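Succinate-semialdehyde dehydrogenase (NAD(P)(+)) (Marinobacter aquaeolei, PDB 3RH9) probably oxidises succinate semialdehyde to succinate with NAD+ or NADP+ as cofactor, as a member of the aldehyde dehydrogenase family. Local coordinates at residues 91-96 / 101-106; 316-321 / 325-330; 66-71 / 201-206. One frame throughout, in Å; residues are numbered along the deposited sequence.

How the contacts relate
Following the chain from the N terminus, contact 3 opens at 66-71, in the loop and first residues of helix 70-86. Before that long loop closes, contact 1 forms entirely within it: 91-96 on helix 88-99 meets 101-106 across a short turn into helix 103-123. Contact 3 then closes at 201-206, tying the entry to helix 70-86 to the loop before strand 207-209, an outermost strand within this chain of the six-stranded sheet. Contact 2, between 316-321 and 325-330, follows in series between helix 303-316 and helix 335-350, so no two loops cross. Contacts 1 and 2 touch, with Pro102 CB 3.7 Å from Ile327 O, and this joins the helical pair to the later loop.

Contact 1 (91-96 / 101-106); sequences IGRILC and KPWKEA
Gly92 lets Ala106 and Trp103 come close to its backbone, on the facing side of a helical (alpha-alpha) hairpin in which helix 88-99 leads through a short turn into helix 103-123. Gly92 CA is 3.7 Å from Ala106 CB, and Trp103 CD1 lies 3.5 Å from Gly92 C. A side chain on Gly92 would point into this meeting place, so a glycine suits it. At Arg93 the aliphatic stem runs alongside the Trp103 indole: CG lies above one face, toward the rim, and is 3.8 Å from CZ2. The bend at chi3 (61°) leads the guanidinium away to the carboxylate of Glu90 and the carbonyl of Glu5, its plane 61° from that of the ring. Trp103 has CG anti to its own backbone nitrogen (chi1 -158°), which swings the indole back across the first helix, where NE1 donates to Glu89 O. With an alanine in place of Trp103, Glu89 O would probably lose this donor and the stem of Arg93 its flat support. Leu95 faces the second segment with two groups, CB standing 4.0 Å from Ala106 CB and CD2 3.8 Å from Lys101 CE. This CE is the last methylene of the lysine chain, which crosses the leucine obliquely, while NZ goes on to a salt bridge with Glu109. Cys96, one turn on from Gly92, donates its backbone N to Gly92 O. Its compact side chain suits a place facing the incoming start of helix 103-123: SG is 4.4 Å from Trp103 CB, and Cys96 CB is 4.4 Å from the methyl of Ala106.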
# COMPACT_ATOMS: atom_id res chain seq x y z
N ILE A 91 -4.26 32.37 10.43
CA ILE A 91 -4.25 30.93 10.65
C ILE A 91 -3.07 30.60 11.55
O ILE A 91 -3.20 29.86 12.52
CB ILE A 91 -4.16 30.16 9.33
CG1 ILE A 91 -5.47 30.31 8.55
CG2 ILE A 91 -3.86 28.70 9.59
CD1 ILE A 91 -5.42 29.76 7.18
N GLY A 92 -1.93 31.20 11.25
CA GLY A 92 -0.79 31.17 12.14
C GLY A 92 -1.15 31.56 13.57
O GLY A 92 -0.60 31.01 14.52
N ARG A 93 -2.07 32.51 13.74
CA ARG A 93 -2.46 32.94 15.08
C ARG A 93 -3.20 31.84 15.80
O ARG A 93 -2.80 31.41 16.89
CB ARG A 93 -3.34 34.19 15.04
CG ARG A 93 -3.40 34.92 16.36
CD ARG A 93 -4.27 36.17 16.30
NE ARG A 93 -5.66 35.85 15.97
CZ ARG A 93 -6.68 35.88 16.83
NH1 ARG A 93 -6.46 36.22 18.09
NH2 ARG A 93 -7.90 35.56 16.43
N ILE A 94 -4.27 31.37 15.18
CA ILE A 94 -5.06 30.27 15.71
C ILE A 94 -4.22 29.02 15.94
O ILE A 94 -4.43 28.27 16.90
CB ILE A 94 -6.25 29.95 14.78
CG1 ILE A 94 -7.16 31.18 14.67
CG2 ILE A 94 -7.03 28.76 15.29
CD1 ILE A 94 -7.94 31.25 13.38
N LEU A 95 -3.25 28.78 15.07
CA LEU A 95 -2.41 27.62 15.20
C LEU A 95 -1.60 27.77 16.49
O LEU A 95 -1.56 26.88 17.35
CB LEU A 95 -1.48 27.51 14.00
CG LEU A 95 -0.93 26.11 13.74
CD1 LEU A 95 -0.59 25.94 12.27
CD2 LEU A 95 0.29 25.82 14.61
N CYS A 96 -0.97 28.93 16.61
CA CYS A 96 -0.13 29.23 17.75
C CYS A 96 -0.85 28.99 19.07
O CYS A 96 -0.31 28.36 19.99
CB CYS A 96 0.30 30.69 17.68
SG CYS A 96 1.26 31.21 19.09
N LYS A 101 3.10 26.27 19.59
CA LYS A 101 4.12 26.73 18.65
C LYS A 101 4.13 28.26 18.52
O LYS A 101 3.07 28.90 18.52
CB LYS A 101 3.81 26.09 17.29
CG LYS A 101 4.97 25.96 16.35
CD LYS A 101 4.50 25.34 15.02
CE LYS A 101 3.60 24.14 15.29
NZ LYS A 101 3.49 23.20 14.14
N PRO A 102 5.31 28.87 18.39
CA PRO A 102 5.41 30.33 18.25
C PRO A 102 4.78 30.85 16.96
O PRO A 102 4.86 30.18 15.92
CB PRO A 102 6.92 30.58 18.24
CG PRO A 102 7.51 29.39 18.87
CD PRO A 102 6.63 28.24 18.47
N TRP A 103 4.17 32.03 17.03
CA TRP A 103 3.42 32.61 15.92
C TRP A 103 4.15 32.56 14.58
O TRP A 103 3.61 32.09 13.59
CB TRP A 103 3.08 34.05 16.24
CG TRP A 103 1.92 34.56 15.47
CD1 TRP A 103 1.32 33.97 14.40
CD2 TRP A 103 1.24 35.80 15.69
NE1 TRP A 103 0.28 34.75 13.96
CE2 TRP A 103 0.21 35.88 14.73
CE3 TRP A 103 1.38 36.84 16.62
CZ2 TRP A 103 -0.66 36.96 14.66
CZ3 TRP A 103 0.52 37.91 16.55
CH2 TRP A 103 -0.49 37.97 15.58
N LYS A 104 5.37 33.08 14.56
CA LYS A 104 6.28 32.92 13.42
C LYS A 104 6.28 31.49 12.87
O LYS A 104 5.83 31.25 11.75
CB LYS A 104 7.71 33.27 13.82
CG LYS A 104 8.03 34.74 13.78
CD LYS A 104 9.54 34.93 13.95
CE LYS A 104 10.30 34.30 12.80
NZ LYS A 104 10.17 35.11 11.54
N GLU A 105 6.82 30.55 13.63
CA GLU A 105 6.84 29.15 13.21
C GLU A 105 5.47 28.77 12.63
O GLU A 105 5.38 28.16 11.57
CB GLU A 105 7.23 28.22 14.37
CG GLU A 105 7.67 26.81 13.95
CD GLU A 105 8.12 25.91 15.12
OE1 GLU A 105 8.16 26.35 16.28
OE2 GLU A 105 8.45 24.74 14.87
N ALA A 106 4.40 29.15 13.33
CA ALA A 106 3.06 28.81 12.87
C ALA A 106 2.84 29.32 11.45
O ALA A 106 2.41 28.59 10.57
CB ALA A 106 2.00 29.37 13.81

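Contact 2 (316-321 / 325-330); sequences KMTVGD and DGIDIG
Thr318 carries most of the polar links to 325-330, through its hydroxyl and its backbone. Its OG1 sits between the backbone nitrogen and the carbonyl carbon (chi1 49°), and from there it donates to Gly326 O at 2.6 Å, in the carbonyl plane. Gly326 has a positive phi, which glycine adopts readily. Thr318 N donates to Asp328 OD2 at 3.0 Å, reaching that oxygen on its anti side, 30° out of the carboxylate plane. Asp328 suits this place because its CG lies beside its own backbone nitrogen (chi1 -56°), which puts OD2 next to Thr318 N, while Asp328 N itself makes weak bonds to Thr318 OG1 and O.

Among the backbone bonds, Ile329 N donates to Thr318 O at 3.2 Å, and Gly320 N to Ile329 O at 3.1 Å. Val319 CA-H also leans on Ile329 O.

The apolar contacts lie around this frame. Met317, present as selenomethionine, brings its CE to 3.5 Å from Ile329 CG2, the two side chains crossing at about a right angle. Val319 and Ile329 lie alongside one another, CG1 to CG1 at 3.8 Å. Ile327 instead lays CD1 over the backbone, 3.5 Å from Gly320 N, a place that suits Gly320, which has no side chain to compete with that methyl.

Ile329 thus uses both its N-H and its carbonyl to reach the residues flanking Val319, the pattern of an isolated parallel beta bridge, here holding together a loop between helix 303-316 and helix 335-350.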
# COMPACT_ATOMS: atom_id res chain seq x y z
N LYS A 316 21.23 30.18 24.66
CA LYS A 316 20.72 31.44 24.12
C LYS A 316 19.23 31.35 23.82
O LYS A 316 18.56 32.37 23.73
CB LYS A 316 21.50 31.86 22.87
CG LYS A 316 23.00 31.85 23.07
CD LYS A 316 23.76 31.96 21.76
CE LYS A 316 25.22 32.35 22.02
NZ LYS A 316 25.95 32.73 20.76
N MSE A 317 18.69 30.15 23.67
CA MSE A 317 17.28 30.01 23.33
C MSE A 317 16.33 30.42 24.45
O MSE A 317 16.71 30.50 25.61
CB MSE A 317 16.97 28.59 22.88
CG MSE A 317 17.75 28.17 21.67
SE MSE A 317 17.31 26.33 21.16
CE MSE A 317 15.40 26.57 20.82
N THR A 318 15.08 30.67 24.10
CA THR A 318 14.14 31.22 25.03
C THR A 318 12.84 30.47 24.92
O THR A 318 12.40 30.14 23.83
CB THR A 318 13.92 32.71 24.71
OG1 THR A 318 13.65 32.86 23.31
CG2 THR A 318 15.17 33.49 25.06
N VAL A 319 12.23 30.17 26.06
CA VAL A 319 10.97 29.46 26.12
C VAL A 319 9.91 30.38 26.65
O VAL A 319 10.17 31.14 27.56
CB VAL A 319 11.04 28.29 27.11
CG1 VAL A 319 10.14 27.14 26.66
CG2 VAL A 319 12.47 27.83 27.27
N GLY A 320 8.71 30.31 26.10
CA GLY A 320 7.60 31.06 26.65
C GLY A 320 6.35 30.95 25.80
O GLY A 320 6.29 30.15 24.87
N ASP A 321 5.34 31.74 26.16
CA ASP A 321 4.17 31.95 25.33
C ASP A 321 4.64 32.28 23.92
O ASP A 321 5.50 33.13 23.73
CB ASP A 321 3.35 33.11 25.90
CG ASP A 321 1.95 33.19 25.32
OD1 ASP A 321 1.73 32.73 24.17
OD2 ASP A 321 1.06 33.71 26.03
N ASP A 325 6.89 38.01 20.84
CA ASP A 325 8.09 38.04 20.02
C ASP A 325 9.27 37.48 20.80
O ASP A 325 9.29 37.53 22.03
CB ASP A 325 8.38 39.48 19.55
CG ASP A 325 9.58 39.57 18.60
OD1 ASP A 325 10.05 38.51 18.12
OD2 ASP A 325 10.06 40.71 18.33
N GLY A 326 10.24 36.93 20.08
CA GLY A 326 11.50 36.53 20.68
C GLY A 326 11.48 35.18 21.35
O GLY A 326 12.50 34.72 21.88
N ILE A 327 10.33 34.53 21.33
CA ILE A 327 10.22 33.18 21.87
C ILE A 327 10.59 32.13 20.83
O ILE A 327 9.94 32.01 19.80
CB ILE A 327 8.81 32.91 22.40
CG1 ILE A 327 8.61 33.65 23.72
CG2 ILE A 327 8.61 31.43 22.59
CD1 ILE A 327 9.69 33.36 24.75
N ASP A 328 11.65 31.36 21.11
CA ASP A 328 12.10 30.31 20.20
C ASP A 328 11.30 29.03 20.29
O ASP A 328 11.15 28.33 19.31
CB ASP A 328 13.57 29.99 20.45
CG ASP A 328 14.45 31.20 20.34
OD1 ASP A 328 14.23 32.01 19.41
OD2 ASP A 328 15.34 31.36 21.20
N ILE A 329 10.79 28.72 21.48
CA ILE A 329 9.98 27.53 21.64
C ILE A 329 8.88 27.75 22.67
O ILE A 329 9.10 28.42 23.68
CB ILE A 329 10.84 26.29 22.04
CG1 ILE A 329 10.18 25.56 23.21
CG2 ILE A 329 12.26 26.68 22.43
CD1 ILE A 329 11.06 24.51 23.84
N GLY A 330 7.70 27.20 22.39
CA GLY A 330 6.55 27.39 23.26
C GLY A 330 6.27 26.17 24.11
O GLY A 330 7.11 25.29 24.20

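Contact 3 (66-71 / 201-206); sequences NPWPIE and DLPDGM
A CH-pi contact between the indole of Trp68 and the ring of Pro203 joins the loop leading into helix 70-86 to the loop that leads into strand 207-209, in a partly buried place away from Glu256, the predicted active-site residue. Pro203 CG sits over the six-membered ring, 3.7 Å from its centroid and 15° off the normal, while Pro203 CB is 3.6 Å from Trp68 CZ2. The stiff proline offers the C-H groups of CB and CG to the electron-rich face of the indole. It also begins a type II beta turn, Pro203 to Met206, closed by Met206 N bonding to Pro203 O at 3.0 Å; Gly205 takes the positive phi of the turn's third position. The turn presents Met206, present as selenomethionine, to the same indole, where its SE lies 4.9 Å from the five-membered ring centroid, an oblique Met-aromatic contact. Trp68 has CG anti to its carbonyl carbon (chi1 -61°), which sends the indole toward the turn from the residue just before the N-cap, Pro69. Its NE1 donates to Ala61 O, Arg63 makes a cation-pi contact with it, and Trp76 on helix 70-86 meets it edge-to-face while also touching Pro203 and Met206.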
# COMPACT_ATOMS: atom_id res chain seq x y z
N ASN A 66 -18.53 10.87 -15.11
CA ASN A 66 -18.35 12.23 -15.65
C ASN A 66 -17.42 13.08 -14.77
O ASN A 66 -17.86 14.03 -14.11
CB ASN A 66 -19.70 12.95 -15.75
CG ASN A 66 -20.54 12.80 -14.48
OD1 ASN A 66 -20.23 11.99 -13.59
ND2 ASN A 66 -21.62 13.58 -14.39
N PRO A 67 -16.11 12.74 -14.77
CA PRO A 67 -15.14 13.33 -13.84
C PRO A 67 -15.03 14.86 -13.94
O PRO A 67 -15.33 15.44 -14.99
CB PRO A 67 -13.82 12.68 -14.26
CG PRO A 67 -14.08 12.20 -15.67
CD PRO A 67 -15.48 11.73 -15.63
N TRP A 68 -14.64 15.50 -12.84
CA TRP A 68 -14.31 16.92 -12.83
C TRP A 68 -13.07 17.13 -13.68
O TRP A 68 -12.06 16.51 -13.41
CB TRP A 68 -14.04 17.40 -11.40
CG TRP A 68 -15.21 17.24 -10.49
CD1 TRP A 68 -15.45 16.20 -9.63
CD2 TRP A 68 -16.32 18.13 -10.36
NE1 TRP A 68 -16.64 16.39 -8.97
CE2 TRP A 68 -17.20 17.57 -9.41
CE3 TRP A 68 -16.67 19.34 -10.98
CZ2 TRP A 68 -18.39 18.19 -9.05
CZ3 TRP A 68 -17.85 19.95 -10.62
CH2 TRP A 68 -18.70 19.38 -9.66
N PRO A 69 -13.14 18.01 -14.67
CA PRO A 69 -12.04 18.09 -15.65
C PRO A 69 -10.74 18.50 -14.98
O PRO A 69 -10.79 19.30 -14.04
CB PRO A 69 -12.51 19.18 -16.63
CG PRO A 69 -13.98 19.39 -16.33
CD PRO A 69 -14.14 19.07 -14.88
N ILE A 70 -9.61 18.00 -15.48
CA ILE A 70 -8.31 18.24 -14.85
C ILE A 70 -7.98 19.72 -14.62
O ILE A 70 -7.28 20.05 -13.67
CB ILE A 70 -7.17 17.58 -15.62
CG1 ILE A 70 -5.87 17.66 -14.82
CG2 ILE A 70 -6.97 18.26 -16.95
CD1 ILE A 70 -4.89 16.55 -15.15
N GLU A 71 -8.49 20.61 -15.47
CA GLU A 71 -8.30 22.06 -15.29
C GLU A 71 -9.15 22.61 -14.17
O GLU A 71 -8.76 23.57 -13.49
CB GLU A 71 -8.59 22.83 -16.58
CG GLU A 71 -7.53 22.64 -17.64
CD GLU A 71 -6.11 22.83 -17.10
OE1 GLU A 71 -5.88 23.85 -16.40
OE2 GLU A 71 -5.24 21.98 -17.38
N ASP A 201 -15.66 28.29 -3.99
CA ASP A 201 -16.50 27.64 -4.98
C ASP A 201 -16.09 26.20 -5.30
O ASP A 201 -16.13 25.77 -6.46
CB ASP A 201 -16.51 28.46 -6.27
CG ASP A 201 -17.87 29.06 -6.56
OD1 ASP A 201 -18.88 28.55 -6.01
OD2 ASP A 201 -17.92 30.04 -7.34
N LEU A 202 -15.71 25.45 -4.28
CA LEU A 202 -15.51 24.02 -4.42
C LEU A 202 -16.89 23.39 -4.58
O LEU A 202 -17.88 23.95 -4.09
CB LEU A 202 -14.83 23.45 -3.18
CG LEU A 202 -13.29 23.51 -3.12
CD1 LEU A 202 -12.73 24.70 -3.91
CD2 LEU A 202 -12.80 23.53 -1.67
N PRO A 203 -16.97 22.25 -5.28
CA PRO A 203 -18.23 21.48 -5.36
C PRO A 203 -18.76 21.06 -3.98
O PRO A 203 -17.99 20.65 -3.11
CB PRO A 203 -17.84 20.23 -6.16
CG PRO A 203 -16.63 20.65 -6.94
CD PRO A 203 -15.91 21.69 -6.13
N ASP A 204 -20.06 21.16 -3.78
CA ASP A 204 -20.67 20.69 -2.54
C ASP A 204 -20.34 19.22 -2.30
O ASP A 204 -20.75 18.35 -3.06
CB ASP A 204 -22.20 20.90 -2.57
CG ASP A 204 -22.63 22.31 -2.19
OD1 ASP A 204 -21.74 23.17 -1.98
OD2 ASP A 204 -23.85 22.57 -2.09
N GLY A 205 -19.61 18.94 -1.23
CA GLY A 205 -19.23 17.58 -0.90
C GLY A 205 -17.77 17.22 -1.15
O GLY A 205 -17.35 16.15 -0.74
N MSE A 206 -16.99 18.08 -1.81
CA MSE A 206 -15.59 17.73 -2.08
C MSE A 206 -14.75 17.69 -0.82
O MSE A 206 -13.83 16.87 -0.69
CB MSE A 206 -14.96 18.68 -3.08
CG MSE A 206 -15.28 18.35 -4.51
SE MSE A 206 -14.58 16.61 -5.15
CE MSE A 206 -12.75 16.74 -4.47